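Local atomic coordinates of SG7.AF (PDB entry 6XL7), a protein that inhibits the alternative pathway of host complement as a mosquito salivary protein, acting on the activated C3 convertase C3bBb and sparing the classical pathway. Residues V69-F73 and A95-Y99. Residues are numbered along the deposited sequence; the frame is centred on the assembly and turned at random.
Sequences VKETF and AKPSY
Both segments are helical and run nearly antiparallel: the axes of 69-73 and 95-99 make 171° between their N-to-C directions and approach to 9.7 Å. Phe73 N donates to Val69 O at 3.0 Å; the matching bond from Tyr99 N to Ala95 O is weak at 3.3 Å, in a kinked turn where Pro97 N, lacking a hydrogen, and Ser98 N make no bond to the turn before. In register, Phe73 and Tyr99 have the nearest CA atoms, 5.8 Å apart. Their CA-to-CB bonds point across the interface, and with chi1 t (-179° and 174°) and chi2 of 39° and 61° the rings overlap in an offset stack, centroids 4.2 Å apart and planes at 13°. Tyr99 CB also sits over the Phe73 face, 4.1 Å from the centroid, a CH-pi contact, while Phe73 CB approaches Tyr99 CD1 to 3.5 Å. Phe73 CD1 lies 3.7 Å from Ala95 O and 3.8 Å from Ala95 CB, an apolar contact; Phe73 CE1 is 3.6 Å from Lys96 CA. Lys96, t throughout, leads away to a weak hydrogen bond from NZ to Ser28 OG. Tyr99 CD1 meets CG1 of Val69 (chi1 t) at 3.6 Å, and Tyr99 CE1 lies 3.7 Å from Lys70 CA. No hydrogen bond crosses between the segments. Instead, Tyr99 OH bonds to Ala29 O, and Lys70, p at chi3 and chi4, carries NZ to Asp16 O. Phe73 touches Ser28 and Tyr99 touches Val33, both of helix 23-46. This is antiparallel packing of helices 56-77 and 89-113 in the helical Aegyptin C-terminal domain.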
loop_
_atom_site.group_PDB
_atom_site.type_symbol
_atom_site.label_atom_id
_atom_site.label_comp_id
_atom_site.label_asym_id
_atom_site.label_seq_id
_atom_site.Cartn_x
_atom_site.Cartn_y
_atom_site.Cartn_z
ATOM N N VAL A 69 -4.580 1.239 -6.756
ATOM C CA VAL A 69 -3.551 0.358 -7.303
ATOM C C VAL A 69 -3.884 -1.101 -7.015
ATOM O O VAL A 69 -3.730 -1.973 -7.882
ATOM C CB VAL A 69 -2.170 0.785 -6.760
ATOM C CG1 VAL A 69 -1.134 -0.311 -6.926
ATOM C CG2 VAL A 69 -1.727 2.073 -7.452
ATOM N N LYS A 70 -4.389 -1.387 -5.813
ATOM C CA LYS A 70 -4.738 -2.754 -5.455
ATOM C C LYS A 70 -5.963 -3.245 -6.224
ATOM O O LYS A 70 -5.987 -4.398 -6.674
ATOM C CB LYS A 70 -4.942 -2.846 -3.943
ATOM C CG LYS A 70 -5.355 -4.222 -3.473
ATOM C CD LYS A 70 -5.037 -4.416 -2.003
ATOM C CE LYS A 70 -5.839 -3.463 -1.121
ATOM N NZ LYS A 70 -7.305 -3.707 -1.240
ATOM N N GLU A 71 -6.982 -2.396 -6.417
ATOM C CA GLU A 71 -8.114 -2.811 -7.245
ATOM C C GLU A 71 -7.662 -3.120 -8.666
ATOM O O GLU A 71 -8.191 -4.036 -9.314
ATOM C CB GLU A 71 -9.216 -1.750 -7.252
ATOM C CG GLU A 71 -10.073 -1.717 -5.984
ATOM C CD GLU A 71 -10.604 -3.089 -5.596
ATOM O OE1 GLU A 71 -11.451 -3.637 -6.330
ATOM O OE2 GLU A 71 -10.176 -3.594 -4.541
ATOM N N THR A 72 -6.678 -2.369 -9.169
ATOM C CA THR A 72 -6.165 -2.613 -10.513
ATOM C C THR A 72 -5.466 -3.965 -10.583
ATOM O O THR A 72 -5.666 -4.725 -11.542
ATOM C CB THR A 72 -5.229 -1.466 -10.911
ATOM O OG1 THR A 72 -5.955 -0.232 -10.909
ATOM C CG2 THR A 72 -4.664 -1.682 -12.302
ATOM N N PHE A 73 -4.656 -4.288 -9.570
ATOM C CA PHE A 73 -4.039 -5.606 -9.463
ATOM C C PHE A 73 -5.098 -6.698 -9.437
ATOM O O PHE A 73 -4.995 -7.696 -10.165
ATOM C CB PHE A 73 -3.198 -5.620 -8.190
ATOM C CG PHE A 73 -2.463 -6.903 -7.935
ATOM C CD1 PHE A 73 -1.868 -7.630 -8.959
ATOM C CD2 PHE A 73 -2.320 -7.362 -6.628
ATOM C CE1 PHE A 73 -1.167 -8.807 -8.685
ATOM C CE2 PHE A 73 -1.620 -8.518 -6.358
ATOM C CZ PHE A 73 -1.044 -9.242 -7.385
ATOM N N ALA A 95 0.296 -9.635 -13.559
ATOM C CA ALA A 95 -0.129 -8.332 -13.056
ATOM C C ALA A 95 0.683 -7.863 -11.856
ATOM O O ALA A 95 0.619 -6.677 -11.510
ATOM C CB ALA A 95 -1.613 -8.377 -12.663
ATOM N N LYS A 96 1.449 -8.755 -11.227
ATOM C CA LYS A 96 2.138 -8.439 -9.985
ATOM C C LYS A 96 3.278 -7.432 -10.134
ATOM O O LYS A 96 3.382 -6.529 -9.289
ATOM C CB LYS A 96 2.599 -9.720 -9.294
ATOM C CG LYS A 96 3.202 -9.501 -7.912
ATOM C CD LYS A 96 3.547 -10.843 -7.276
ATOM C CE LYS A 96 4.157 -10.675 -5.897
ATOM N NZ LYS A 96 4.386 -11.999 -5.248
ATOM N N PRO A 97 4.140 -7.508 -11.157
ATOM C CA PRO A 97 5.242 -6.525 -11.215
ATOM C C PRO A 97 4.767 -5.085 -11.309
ATOM O O PRO A 97 5.338 -4.198 -10.655
ATOM C CB PRO A 97 6.054 -6.974 -12.440
ATOM C CG PRO A 97 5.769 -8.469 -12.531
ATOM C CD PRO A 97 4.328 -8.593 -12.145
ATOM N N SER A 98 3.723 -4.818 -12.089
ATOM C CA SER A 98 3.237 -3.443 -12.175
ATOM C C SER A 98 2.567 -3.000 -10.883
ATOM O O SER A 98 2.633 -1.815 -10.530
ATOM C CB SER A 98 2.328 -3.245 -13.386
ATOM O OG SER A 98 1.193 -4.069 -13.336
ATOM N N TYR A 99 1.952 -3.934 -10.154
ATOM C CA TYR A 99 1.417 -3.634 -8.829
ATOM C C TYR A 99 2.531 -3.179 -7.896
ATOM O O TYR A 99 2.433 -2.124 -7.256
ATOM C CB TYR A 99 0.743 -4.897 -8.288
ATOM C CG TYR A 99 0.238 -4.829 -6.869
ATOM C CD1 TYR A 99 -0.727 -3.899 -6.498
ATOM C CD2 TYR A 99 0.701 -5.736 -5.908
ATOM C CE1 TYR A 99 -1.211 -3.857 -5.194
ATOM C CE2 TYR A 99 0.233 -5.698 -4.611
ATOM C CZ TYR A 99 -0.723 -4.759 -4.262
ATOM O OH TYR A 99 -1.232 -4.687 -2.975
#